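Local atomic coordinates of lectin (Cicer arietinum, PDB entry 4YEH), a protein that binds a magnesium ion in the central channel of its hemopexin fold and probably takes part in metal ion transport. Residues K22-D27 and D35-G40; I61-D66 and F73-N78; C80-Y85 and K93-P98; G126-L131 and R139-T144. All coordinates share one frame; numbering follows the deposited sequence.

Interaction 1. Residues K22-D27 and D35-G40; sequences KYVLLD and DKVLYG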
loop_
_atom_site.group_PDB
_atom_site.type_symbol
_atom_site.label_atom_id
_atom_site.label_comp_id
_atom_site.label_asym_id
_atom_site.label_seq_id
_atom_site.Cartn_x
_atom_site.Cartn_y
_atom_site.Cartn_z
ATOM N N LYS A 22 11.886 1.100 11.275
ATOM C CA LYS A 22 12.713 2.146 11.966
ATOM C C LYS A 22 13.804 2.748 11.056
ATOM O O LYS A 22 14.120 2.247 9.982
ATOM C CB LYS A 22 13.373 1.631 13.268
ATOM C CG LYS A 22 12.415 1.364 14.422
ATOM C CD LYS A 22 13.098 1.282 15.765
ATOM C CE LYS A 22 12.239 0.486 16.754
ATOM N NZ LYS A 22 12.855 0.277 18.155
ATOM N N TYR A 23 14.339 3.876 11.488
ATOM C CA TYR A 23 15.424 4.451 10.747
ATOM C C TYR A 23 16.453 5.010 11.697
ATOM O O TYR A 23 16.185 5.192 12.899
ATOM C CB TYR A 23 14.932 5.515 9.733
ATOM C CG TYR A 23 14.587 6.850 10.265
ATOM C CD1 TYR A 23 13.333 7.079 10.917
ATOM C CD2 TYR A 23 15.485 7.919 10.121
ATOM C CE1 TYR A 23 12.993 8.330 11.400
ATOM C CE2 TYR A 23 15.168 9.226 10.592
ATOM C CZ TYR A 23 13.926 9.418 11.210
ATOM O OH TYR A 23 13.636 10.637 11.714
ATOM N N VAL A 24 17.646 5.231 11.138
ATOM C CA VAL A 24 18.700 5.994 11.762
ATOM C C VAL A 24 19.350 6.965 10.755
ATOM O O VAL A 24 19.306 6.731 9.553
ATOM C CB VAL A 24 19.769 5.128 12.411
ATOM C CG1 VAL A 24 19.368 4.764 13.811
ATOM C CG2 VAL A 24 20.111 3.930 11.573
ATOM N N LEU A 25 19.892 8.077 11.266
ATOM C CA LEU A 25 20.752 8.955 10.497
ATOM C C LEU A 25 22.104 8.753 11.121
ATOM O O LEU A 25 22.236 8.442 12.337
ATOM C CB LEU A 25 20.281 10.405 10.597
ATOM C CG LEU A 25 21.068 11.546 9.960
ATOM C CD1 LEU A 25 21.449 11.334 8.483
ATOM C CD2 LEU A 25 20.381 12.873 10.272
ATOM N N LEU A 26 23.109 8.891 10.276
ATOM C CA LEU A 26 24.425 8.427 10.563
ATOM C C LEU A 26 25.493 9.193 9.800
ATOM O O LEU A 26 25.327 9.407 8.619
ATOM C CB LEU A 26 24.445 6.945 10.226
ATOM C CG LEU A 26 25.737 6.205 10.049
ATOM C CD1 LEU A 26 26.383 5.741 11.342
ATOM C CD2 LEU A 26 25.358 5.022 9.208
ATOM N N ASP A 27 26.562 9.576 10.486
ATOM C CA ASP A 27 27.750 10.041 9.810
ATOM C C ASP A 27 28.573 8.781 9.627
ATOM O O ASP A 27 29.288 8.351 10.532
ATOM C CB ASP A 27 28.504 11.053 10.669
ATOM C CG ASP A 27 29.643 11.718 9.922
ATOM O OD1 ASP A 27 30.489 10.993 9.357
ATOM O OD2 ASP A 27 29.692 12.966 9.898
ATOM N N ASP A 35 33.008 7.629 13.091
ATOM C CA ASP A 35 31.699 7.231 12.716
ATOM C C ASP A 35 30.672 7.685 13.807
ATOM O O ASP A 35 31.036 7.894 14.989
ATOM C CB ASP A 35 31.771 5.719 12.607
ATOM C CG ASP A 35 30.575 5.148 12.010
ATOM O OD1 ASP A 35 29.742 5.967 11.571
ATOM O OD2 ASP A 35 30.469 3.901 12.007
ATOM N N LYS A 36 29.449 7.960 13.418
ATOM C CA LYS A 36 28.439 8.201 14.391
ATOM C C LYS A 36 26.973 8.247 14.010
ATOM O O LYS A 36 26.622 8.799 13.038
ATOM C CB LYS A 36 28.830 9.416 15.220
ATOM C CG LYS A 36 29.039 10.715 14.506
ATOM C CD LYS A 36 29.581 11.694 15.479
ATOM C CE LYS A 36 30.682 12.483 14.855
ATOM N NZ LYS A 36 30.407 13.940 14.896
ATOM N N VAL A 37 26.113 7.752 14.869
ATOM C CA VAL A 37 24.668 7.968 14.760
ATOM C C VAL A 37 24.368 9.442 15.050
ATOM O O VAL A 37 24.828 9.977 16.071
ATOM C CB VAL A 37 23.911 7.119 15.803
ATOM C CG1 VAL A 37 22.432 7.112 15.510
ATOM C CG2 VAL A 37 24.442 5.704 15.850
ATOM N N LEU A 38 23.626 10.092 14.158
ATOM C CA LEU A 38 23.193 11.508 14.343
ATOM C C LEU A 38 21.756 11.590 14.859
ATOM O O LEU A 38 21.442 12.446 15.680
ATOM C CB LEU A 38 23.314 12.352 13.046
ATOM C CG LEU A 38 24.724 12.589 12.473
ATOM C CD1 LEU A 38 24.637 13.344 11.147
ATOM C CD2 LEU A 38 25.715 13.283 13.442
ATOM N N TYR A 39 20.876 10.731 14.351
ATOM C CA TYR A 39 19.489 10.747 14.771
ATOM C C TYR A 39 18.956 9.340 14.856
ATOM O O TYR A 39 19.114 8.532 13.907
ATOM C CB TYR A 39 18.593 11.497 13.788
ATOM C CG TYR A 39 17.279 11.895 14.428
ATOM C CD1 TYR A 39 17.212 12.972 15.332
ATOM C CD2 TYR A 39 16.109 11.169 14.181
ATOM C CE1 TYR A 39 16.005 13.314 15.949
ATOM C CE2 TYR A 39 14.917 11.520 14.782
ATOM C CZ TYR A 39 14.872 12.576 15.679
ATOM O OH TYR A 39 13.655 12.930 16.234
ATOM N N GLY A 40 18.313 9.061 15.981
ATOM C CA GLY A 40 17.631 7.814 16.159
ATOM C C GLY A 40 18.475 6.845 16.896
ATOM O O GLY A 40 19.514 7.223 17.412
#
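With CG anti to the backbone N (chi1 176°), L25 lays that carbon on L38 CB at 3.9 Å, and Y39, turned the same way (chi1 -162°), sends its ring toward Y23. They meet at a classic beta bulge in the antiparallel pairing of strands 22-27 and 36-38, in the outer part of a hemopexin propeller blade. L38 and Y39 together face L25: the backbone pairing sets L25 CB 3.8 Å from Y39 CB, the two side chains crossing at about a right angle, and the carbonyl O of L25 takes the N-H of L38 at 2.8 Å, from above its plane, as well as a weak, longer bond from Y39 N. L25 N answers with a nearly straight bond to Y39 O. On the D27 side of the bulge the register moves by one residue, and D27 and K36 exchange two backbone hydrogen bonds. The chain turns a corner at Y39. Immediately after it, G40 takes a positive phi of 97°, close against Y23 O and V24. Strand 15-19 lies against the other edge of 22-27, with Y16 touching L25 and L17 touching V24. The Y23 hydroxyl reaches across to the Y39 ring, OH lying 3.4 Å from Y39 CE2.

Interaction 2. Residues I61-D66 and F73-N78; sequences IDCSFD and FIFYEN. With MG (magnesium ion), chain C.
One face of the F65 ring is occupied by F73 CB, a CH-pi contact with the carbon 4.0 Å from the ring centroid, while the edge of the F75 ring receives the carbonyl O of C63 and, near its plane, F65 CE2. The rings of F65 and F73 are tilted by 34°, their centroids 5.5 Å apart, and their side chains run side by side; F65 CZ approaches F73 CD2 to 3.6 Å. C63 SG lies oblique to the F75 ring, 4.9 Å from its centroid, a cysteine sulfur-aromatic contact. These residues form one face of the antiparallel hairpin of strands 63-66 and 71-76 in a propeller blade; on the reverse, S64 CB meets I74 CG2. Backbone bonds join F65 to F73 in both directions. D62 N donates to F75 O at 3.0 Å, and D62 OD2 accepts E77 N at 2.8 Å on its syn side, slightly out of the carboxylate plane. The D62 carboxylate therefore binds backbone, whereas its carbonyl O coordinates magnesium at 2.3 Å, together with N4 OD1 and the carbonyl oxygens of D118 and D171. Two bonds, one from F75 in the neighbouring strand and one from E77 just after it, thus hold D62 at its amide and its side chain, consistent with a second shell that orients the coordinating carbonyl, whose negative end would be drawn toward the cation.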
loop_
_atom_site.group_PDB
_atom_site.type_symbol
_atom_site.label_atom_id
_atom_site.label_comp_id
_atom_site.label_asym_id
_atom_site.label_seq_id
_atom_site.Cartn_x
_atom_site.Cartn_y
_atom_site.Cartn_z
ATOM N N ILE A 61 10.598 0.977 5.391
ATOM C CA ILE A 61 10.949 1.179 3.992
ATOM C C ILE A 61 11.987 0.107 3.511
ATOM O O ILE A 61 13.049 -0.064 4.165
ATOM C CB ILE A 61 11.477 2.592 3.795
ATOM C CG1 ILE A 61 10.293 3.525 3.805
ATOM C CG2 ILE A 61 12.118 2.696 2.441
ATOM C CD1 ILE A 61 10.028 4.148 5.135
ATOM N N ASP A 62 11.678 -0.600 2.424
ATOM C CA ASP A 62 12.486 -1.779 2.072
ATOM C C ASP A 62 13.567 -1.547 0.987
ATOM O O ASP A 62 14.428 -2.387 0.737
ATOM C CB ASP A 62 11.601 -3.042 1.851
ATOM C CG ASP A 62 10.723 -2.927 0.658
ATOM O OD1 ASP A 62 11.134 -2.204 -0.278
ATOM O OD2 ASP A 62 9.672 -3.598 0.593
ATOM N N CYS A 63 13.518 -0.391 0.367
ATOM C CA CYS A 63 14.444 0.045 -0.661
ATOM C C CYS A 63 14.301 1.576 -0.800
ATOM O O CYS A 63 13.164 2.129 -0.765
ATOM C CB CYS A 63 14.088 -0.645 -1.962
ATOM S SG CYS A 63 15.200 -0.337 -3.334
ATOM N N SER A 64 15.424 2.255 -0.973
ATOM C CA SER A 64 15.421 3.658 -1.329
ATOM C C SER A 64 16.709 4.125 -2.137
ATOM O O SER A 64 17.669 3.394 -2.249
ATOM C CB SER A 64 15.166 4.517 -0.069
ATOM O OG SER A 64 16.065 4.158 0.994
ATOM N N PHE A 65 16.675 5.316 -2.731
ATOM C CA PHE A 65 17.832 5.881 -3.376
ATOM C C PHE A 65 17.848 7.403 -3.461
ATOM O O PHE A 65 16.814 8.105 -3.501
ATOM C CB PHE A 65 18.159 5.191 -4.718
ATOM C CG PHE A 65 17.043 5.240 -5.733
ATOM C CD1 PHE A 65 17.053 6.202 -6.720
ATOM C CD2 PHE A 65 16.041 4.312 -5.723
ATOM C CE1 PHE A 65 16.059 6.280 -7.631
ATOM C CE2 PHE A 65 15.067 4.350 -6.667
ATOM C CZ PHE A 65 15.076 5.346 -7.622
ATOM N N ASP A 66 19.057 7.937 -3.440
ATOM C CA ASP A 66 19.224 9.385 -3.577
ATOM C C ASP A 66 18.889 9.704 -5.040
ATOM O O ASP A 66 19.172 8.882 -5.937
ATOM C CB ASP A 66 20.663 9.809 -3.260
ATOM C CG ASP A 66 20.834 11.354 -3.311
ATOM O OD1 ASP A 66 20.135 12.077 -2.514
ATOM O OD2 ASP A 66 21.700 11.843 -4.111
ATOM N N PHE A 73 13.662 8.477 -3.493
ATOM C CA PHE A 73 12.584 7.503 -3.742
ATOM C C PHE A 73 12.631 6.447 -2.642
ATOM O O PHE A 73 13.712 6.024 -2.190
ATOM C CB PHE A 73 12.754 6.849 -5.121
ATOM C CG PHE A 73 12.160 7.664 -6.277
ATOM C CD1 PHE A 73 10.775 7.751 -6.453
ATOM C CD2 PHE A 73 12.961 8.290 -7.201
ATOM C CE1 PHE A 73 10.227 8.462 -7.509
ATOM C CE2 PHE A 73 12.401 8.976 -8.281
ATOM C CZ PHE A 73 11.026 9.068 -8.434
ATOM N N ILE A 74 11.450 6.077 -2.174
ATOM C CA ILE A 74 11.281 5.141 -1.097
ATOM C C ILE A 74 10.139 4.183 -1.479
ATOM O O ILE A 74 9.139 4.571 -2.136
ATOM C CB ILE A 74 10.960 5.848 0.224
ATOM C CG1 ILE A 74 9.835 6.818 0.004
ATOM C CG2 ILE A 74 12.194 6.574 0.798
ATOM C CD1 ILE A 74 8.469 6.393 0.463
ATOM N N PHE A 75 10.309 2.935 -1.054
ATOM C CA PHE A 75 9.557 1.795 -1.532
ATOM C C PHE A 75 9.136 0.917 -0.359
ATOM O O PHE A 75 9.761 0.865 0.684
ATOM C CB PHE A 75 10.492 0.920 -2.403
ATOM C CG PHE A 75 10.847 1.500 -3.747
ATOM C CD1 PHE A 75 10.140 1.110 -4.894
ATOM C CD2 PHE A 75 11.919 2.368 -3.887
ATOM C CE1 PHE A 75 10.465 1.601 -6.143
ATOM C CE2 PHE A 75 12.263 2.857 -5.163
ATOM C CZ PHE A 75 11.504 2.491 -6.292
ATOM N N TYR A 76 8.096 0.152 -0.573
ATOM C CA TYR A 76 7.737 -0.968 0.298
ATOM C C TYR A 76 6.809 -1.847 -0.519
ATOM O O TYR A 76 5.740 -1.377 -0.905
ATOM C CB TYR A 76 6.995 -0.512 1.561
ATOM C CG TYR A 76 6.530 -1.676 2.341
ATOM C CD1 TYR A 76 7.406 -2.380 3.143
ATOM C CD2 TYR A 76 5.237 -2.143 2.217
ATOM C CE1 TYR A 76 6.991 -3.488 3.855
ATOM C CE2 TYR A 76 4.802 -3.251 2.930
ATOM C CZ TYR A 76 5.700 -3.932 3.730
ATOM O OH TYR A 76 5.301 -5.048 4.434
ATOM N N GLU A 77 7.242 -3.090 -0.796
ATOM C CA GLU A 77 6.552 -4.012 -1.698
ATOM C C GLU A 77 6.247 -3.298 -3.013
ATOM O O GLU A 77 7.105 -2.573 -3.513
ATOM C CB GLU A 77 5.297 -4.601 -1.050
ATOM C CG GLU A 77 5.621 -5.679 -0.050
ATOM C CD GLU A 77 4.436 -6.104 0.796
ATOM O OE1 GLU A 77 3.283 -6.010 0.345
ATOM O OE2 GLU A 77 4.676 -6.552 1.934
ATOM N N ASN A 78 5.052 -3.455 -3.563
ATOM C CA ASN A 78 4.811 -2.943 -4.928
ATOM C C ASN A 78 4.602 -1.427 -5.027
ATOM O O ASN A 78 4.424 -0.911 -6.111
ATOM C CB ASN A 78 3.769 -3.809 -5.720
ATOM C CG ASN A 78 2.351 -3.616 -5.253
ATOM O OD1 ASN A 78 1.457 -4.445 -5.422
ATOM N ND2 ASN A 78 2.112 -2.476 -4.769
HETATM MG MG MG C . 15.471 -4.429 1.041
#

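Interaction 3. Residues C80-Y85 and K93-P98; sequences CARIDY and KIISGP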
loop_
_atom_site.group_PDB
_atom_site.type_symbol
_atom_site.label_atom_id
_atom_site.label_comp_id
_atom_site.label_asym_id
_atom_site.label_seq_id
_atom_site.Cartn_x
_atom_site.Cartn_y
_atom_site.Cartn_z
ATOM N N CYS A 80 5.599 2.785 -3.863
ATOM C CA CYS A 80 6.764 3.664 -3.727
ATOM C C CYS A 80 6.387 5.198 -3.740
ATOM O O CYS A 80 5.294 5.610 -4.142
ATOM C CB CYS A 80 7.778 3.319 -4.808
ATOM S SG CYS A 80 7.123 3.566 -6.486
ATOM N N ALA A 81 7.292 6.037 -3.306
ATOM C CA ALA A 81 6.997 7.474 -3.336
ATOM C C ALA A 81 8.258 8.324 -3.571
ATOM O O ALA A 81 9.358 7.924 -3.160
ATOM C CB ALA A 81 6.280 7.899 -2.037
ATOM N N ARG A 82 8.132 9.490 -4.188
ATOM C CA ARG A 82 9.244 10.424 -4.053
ATOM C C ARG A 82 8.923 11.295 -2.910
ATOM O O ARG A 82 7.794 11.770 -2.785
ATOM C CB ARG A 82 9.550 11.307 -5.290
ATOM C CG ARG A 82 10.943 11.921 -5.282
ATOM C CD ARG A 82 10.897 13.174 -6.132
ATOM N NE ARG A 82 11.155 12.872 -7.567
ATOM C CZ ARG A 82 12.262 13.147 -8.321
ATOM N NH1 ARG A 82 13.374 13.839 -7.893
ATOM N NH2 ARG A 82 12.217 12.762 -9.587
ATOM N N ILE A 83 9.907 11.506 -2.060
ATOM C CA ILE A 83 9.747 12.416 -0.971
ATOM C C ILE A 83 10.939 13.367 -0.933
ATOM O O ILE A 83 11.977 13.138 -1.551
ATOM C CB ILE A 83 9.619 11.612 0.379
ATOM C CG1 ILE A 83 10.997 11.215 0.963
ATOM C CG2 ILE A 83 8.665 10.374 0.223
ATOM C CD1 ILE A 83 10.934 11.119 2.518
ATOM N N ASP A 84 10.755 14.484 -0.252
ATOM C CA ASP A 84 11.878 15.323 0.114
ATOM C C ASP A 84 12.096 14.972 1.588
ATOM O O ASP A 84 11.193 15.133 2.402
ATOM C CB ASP A 84 11.522 16.806 -0.013
ATOM C CG ASP A 84 12.523 17.698 0.681
ATOM O OD1 ASP A 84 12.857 18.783 0.137
ATOM O OD2 ASP A 84 12.992 17.332 1.781
ATOM N N TYR A 85 13.297 14.487 1.924
ATOM C CA TYR A 85 13.532 14.096 3.311
ATOM C C TYR A 85 13.910 15.236 4.296
ATOM O O TYR A 85 14.029 14.963 5.520
ATOM C CB TYR A 85 14.493 12.956 3.395
ATOM C CG TYR A 85 15.783 13.186 2.655
ATOM C CD1 TYR A 85 15.928 12.714 1.348
ATOM C CD2 TYR A 85 16.846 13.825 3.229
ATOM C CE1 TYR A 85 17.101 12.898 0.660
ATOM C CE2 TYR A 85 18.020 13.988 2.527
ATOM C CZ TYR A 85 18.140 13.533 1.255
ATOM O OH TYR A 85 19.307 13.696 0.539
ATOM N N LYS A 93 8.397 16.211 3.062
ATOM C CA LYS A 93 7.110 16.122 2.331
ATOM C C LYS A 93 7.055 15.023 1.300
ATOM O O LYS A 93 8.096 14.508 0.891
ATOM C CB LYS A 93 6.721 17.511 1.697
ATOM C CG LYS A 93 7.795 18.191 0.857
ATOM C CD LYS A 93 7.343 19.548 0.293
ATOM C CE LYS A 93 8.460 20.430 -0.307
ATOM N NZ LYS A 93 7.971 21.728 -0.983
ATOM N N ILE A 94 5.829 14.668 0.899
ATOM C CA ILE A 94 5.577 13.703 -0.188
ATOM C C ILE A 94 5.516 14.521 -1.445
ATOM O O ILE A 94 4.687 15.469 -1.547
ATOM C CB ILE A 94 4.287 12.882 -0.030
ATOM C CG1 ILE A 94 4.454 11.842 1.076
ATOM C CG2 ILE A 94 4.005 12.135 -1.298
ATOM C CD1 ILE A 94 3.341 10.813 1.184
ATOM N N ILE A 95 6.413 14.216 -2.378
ATOM C CA ILE A 95 6.365 14.851 -3.694
ATOM C C ILE A 95 5.496 14.024 -4.597
ATOM O O ILE A 95 4.589 14.558 -5.190
ATOM C CB ILE A 95 7.765 15.067 -4.368
ATOM C CG1 ILE A 95 8.836 15.501 -3.354
ATOM C CG2 ILE A 95 7.710 16.039 -5.537
ATOM C CD1 ILE A 95 8.526 16.777 -2.578
ATOM N N SER A 96 5.789 12.735 -4.726
ATOM C CA SER A 96 5.147 11.921 -5.747
ATOM C C SER A 96 4.766 10.582 -5.181
ATOM O O SER A 96 5.590 9.831 -4.650
ATOM C CB SER A 96 6.075 11.693 -6.990
ATOM O OG SER A 96 5.886 12.671 -8.017
ATOM N N GLY A 97 3.501 10.275 -5.385
ATOM C CA GLY A 97 2.891 9.060 -4.948
ATOM C C GLY A 97 2.158 9.247 -3.648
ATOM O O GLY A 97 1.821 10.363 -3.275
ATOM N N PRO A 98 1.885 8.140 -2.956
ATOM C CA PRO A 98 2.369 6.765 -3.283
ATOM C C PRO A 98 1.707 6.043 -4.474
ATOM O O PRO A 98 0.532 5.806 -4.468
ATOM C CB PRO A 98 2.084 5.983 -2.008
ATOM C CG PRO A 98 0.773 6.628 -1.541
ATOM C CD PRO A 98 0.931 8.133 -1.821
#
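R82 loses the most surface to this contact, with D84 and K93 next, in the antiparallel hairpin 79-84/93-100 that pairs the two outer strands of a hemopexin propeller blade across a classic beta bulge. At the bulge I95 and S96 both face R82, whose carbonyl O accepts I95 N at 2.8 Å and S96 N at 3.0 Å from the same face of its plane. R82 N donates in turn to S96 O, on a lone pair. CG anti to N (chi1 -161°) and an extended chi2 lay the arginine's CD beside I95 CB at 4.1 Å; the bend at chi3 then turns the guanidinium off to a salt bridge with E71. D84 and K93 close the far end with a reciprocal pair of backbone bonds; D84 CB also meets I95 CD1 at 3.9 Å, while the carboxylate turns to A86 N. P98, which follows a cis peptide, makes a CA-H...O contact to C80 O at 3.3 Å. Strand 71-76 flanks 79-84 on its other edge, helix 101-104 touches C80 and S96 through M104, and the second subunit reaches strand 93-100, where its T58 bonds to P98 O.

Interaction 4. Residues G126-L131 and R139-T144; sequences GKEVYL and RIDYLT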
loop_
_atom_site.group_PDB
_atom_site.type_symbol
_atom_site.label_atom_id
_atom_site.label_comp_id
_atom_site.label_asym_id
_atom_site.label_seq_id
_atom_site.Cartn_x
_atom_site.Cartn_y
_atom_site.Cartn_z
ATOM N N GLY A 126 25.165 11.245 -14.473
ATOM C CA GLY A 126 23.865 11.847 -14.795
ATOM C C GLY A 126 22.780 11.640 -13.751
ATOM O O GLY A 126 23.045 11.782 -12.577
ATOM N N LYS A 127 21.582 11.289 -14.176
ATOM C CA LYS A 127 20.365 10.913 -13.410
ATOM C C LYS A 127 20.173 9.412 -13.378
ATOM O O LYS A 127 19.130 8.899 -13.502
ATOM C CB LYS A 127 19.092 11.549 -13.969
ATOM C CG LYS A 127 18.814 12.991 -13.673
ATOM C CD LYS A 127 19.834 13.637 -12.761
ATOM C CE LYS A 127 19.697 15.140 -12.640
ATOM N NZ LYS A 127 20.970 15.750 -12.223
ATOM N N GLU A 128 21.242 8.708 -13.259
ATOM C CA GLU A 128 21.135 7.276 -13.400
ATOM C C GLU A 128 21.150 6.646 -12.017
ATOM O O GLU A 128 21.853 7.129 -11.085
ATOM C CB GLU A 128 22.283 6.702 -14.248
ATOM C CG GLU A 128 22.194 7.092 -15.715
ATOM C CD GLU A 128 23.189 6.369 -16.664
ATOM O OE1 GLU A 128 23.865 5.342 -16.314
ATOM O OE2 GLU A 128 23.333 6.905 -17.801
ATOM N N VAL A 129 20.379 5.562 -11.917
ATOM C CA VAL A 129 20.281 4.751 -10.705
ATOM C C VAL A 129 20.400 3.270 -10.994
ATOM O O VAL A 129 19.915 2.795 -12.046
ATOM C CB VAL A 129 18.993 5.070 -9.950
ATOM C CG1 VAL A 129 18.974 4.369 -8.609
ATOM C CG2 VAL A 129 18.935 6.557 -9.727
ATOM N N TYR A 130 21.114 2.562 -10.130
ATOM C CA TYR A 130 21.165 1.064 -10.152
ATOM C C TYR A 130 20.242 0.411 -9.094
ATOM O O TYR A 130 20.231 0.804 -7.936
ATOM C CB TYR A 130 22.604 0.508 -9.983
ATOM C CG TYR A 130 23.590 0.930 -11.054
ATOM C CD1 TYR A 130 23.877 0.101 -12.107
ATOM C CD2 TYR A 130 24.252 2.156 -10.987
ATOM C CE1 TYR A 130 24.783 0.470 -13.085
ATOM C CE2 TYR A 130 25.154 2.556 -11.955
ATOM C CZ TYR A 130 25.413 1.729 -13.013
ATOM O OH TYR A 130 26.327 2.161 -13.968
ATOM N N LEU A 131 19.502 -0.615 -9.493
ATOM C CA LEU A 131 18.568 -1.269 -8.614
ATOM C C LEU A 131 18.717 -2.796 -8.634
ATOM O O LEU A 131 18.947 -3.374 -9.653
ATOM C CB LEU A 131 17.111 -0.863 -8.930
ATOM C CG LEU A 131 16.868 0.631 -9.050
ATOM C CD1 LEU A 131 16.987 1.137 -10.485
ATOM C CD2 LEU A 131 15.463 0.894 -8.492
ATOM N N ARG A 139 19.475 -0.742 -14.661
ATOM C CA ARG A 139 20.126 0.519 -14.735
ATOM C C ARG A 139 19.110 1.491 -15.335
ATOM O O ARG A 139 18.737 1.371 -16.532
ATOM C CB ARG A 139 21.371 0.392 -15.602
ATOM C CG ARG A 139 22.173 1.654 -15.770
ATOM C CD ARG A 139 23.443 1.311 -16.486
ATOM N NE ARG A 139 24.152 2.540 -16.804
ATOM C CZ ARG A 139 25.148 2.652 -17.686
ATOM N NH1 ARG A 139 25.606 1.581 -18.373
ATOM N NH2 ARG A 139 25.715 3.832 -17.850
ATOM N N ILE A 140 18.653 2.439 -14.501
ATOM C CA ILE A 140 17.637 3.356 -14.976
ATOM C C ILE A 140 18.043 4.799 -15.166
ATOM O O ILE A 140 19.121 5.172 -14.832
ATOM C CB ILE A 140 16.371 3.242 -14.158
ATOM C CG1 ILE A 140 16.512 3.926 -12.756
ATOM C CG2 ILE A 140 15.930 1.816 -14.199
ATOM C CD1 ILE A 140 15.223 3.995 -11.942
ATOM N N ASP A 141 17.182 5.586 -15.770
ATOM C CA ASP A 141 17.292 7.014 -15.681
ATOM C C ASP A 141 15.957 7.296 -15.145
ATOM O O ASP A 141 14.941 6.968 -15.792
ATOM C CB ASP A 141 17.447 7.677 -17.035
ATOM C CG ASP A 141 17.785 9.171 -16.924
ATOM O OD1 ASP A 141 16.878 9.922 -16.500
ATOM O OD2 ASP A 141 18.940 9.584 -17.249
ATOM N N TYR A 142 15.937 7.870 -13.949
ATOM C CA TYR A 142 14.686 8.256 -13.319
ATOM C C TYR A 142 14.075 9.539 -13.874
ATOM O O TYR A 142 12.886 9.705 -13.772
ATOM C CB TYR A 142 14.888 8.413 -11.806
ATOM C CG TYR A 142 15.773 9.551 -11.316
ATOM C CD1 TYR A 142 17.050 9.317 -10.857
ATOM C CD2 TYR A 142 15.293 10.861 -11.233
ATOM C CE1 TYR A 142 17.837 10.371 -10.377
ATOM C CE2 TYR A 142 16.088 11.896 -10.785
ATOM C CZ TYR A 142 17.336 11.633 -10.333
ATOM O OH TYR A 142 18.096 12.671 -9.821
ATOM N N LEU A 143 14.898 10.460 -14.370
ATOM C CA LEU A 143 14.423 11.712 -14.967
ATOM C C LEU A 143 13.640 11.471 -16.295
ATOM O O LEU A 143 12.621 12.077 -16.481
ATOM C CB LEU A 143 15.546 12.769 -15.084
ATOM C CG LEU A 143 15.547 13.978 -16.017
ATOM C CD1 LEU A 143 15.050 15.301 -15.407
ATOM C CD2 LEU A 143 16.928 14.219 -16.696
ATOM N N THR A 144 14.069 10.564 -17.177
ATOM C CA THR A 144 13.318 10.309 -18.452
ATOM C C THR A 144 12.533 9.031 -18.347
ATOM O O THR A 144 11.868 8.639 -19.310
ATOM C CB THR A 144 14.218 10.218 -19.726
ATOM O OG1 THR A 144 15.082 9.078 -19.629
ATOM C CG2 THR A 144 15.123 11.430 -19.864
HETATM O O HOH W 1 21.660 9.956 -17.525
#
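The antiparallel hairpin of strands 128-133 and 136-141 forms the two middle strands of a four-stranded propeller blade, within a predicted hemopexin repeat, and a salt bridge spans one of its faces. R139, with CG anti to its amide nitrogen and the chain extended out to NE, turns the side of its guanidinium to E128. Both NE, at 2.9 Å, and NH2, at 2.8 Å, converge on E128 OE1, which lies in the guanidinium plane. NH2 uses the syn lone pair of that oxygen, whereas NE comes from above the carboxylate, so the two planes are turned 52° apart. Y130 lies alongside R139, its ring within 18° of the guanidinium plane and its OH over one guanidinium face. With NH1 bonded to Q149, the arginine is gripped at three nitrogens and its rotation is probably fixed. The opposite face of the sheet is apolar: the L131 and I140 side chains cross at about a right angle, CD1 of L131 meeting CG1 of I140 at 3.6 Å, and V129 CG2 meets the edge of the Y142 ring at CD1. Backbone bonds link V129 and I140 both ways. At the end of the hairpin, K127 CB lies over one face of the Y142 ring, 4.2 Å from its centroid, while K127 CG leans on L143 CB. D141 OD1 accepts T144 N, three residues on, in an Asx motif. A water donates to D141 OD2 at 2.8 Å and, weakly, to E128 OE2.

The four contacts are hairpin pairings at different depths of one propeller. Interaction 2 carries the metal ligand D62 at the inner end of its blade; the same sheet continues outward into interaction 3, centres 10 Å apart, through the adjoining strands 71-76 and 79-84, where I74 O and A81 N lie 2.6 Å apart. Both of these contacts also touch the second subunit. Interactions 1 and 3 repeat one design, a classic bulge followed by a glycine, in different blades 21 Å apart between centres. Interaction 4 packs against interaction 2 from the next blade, F65 CD1 lying 3.3 Å from V129 CG1, and its L131 side chain lies about 11 Å from the magnesium ion.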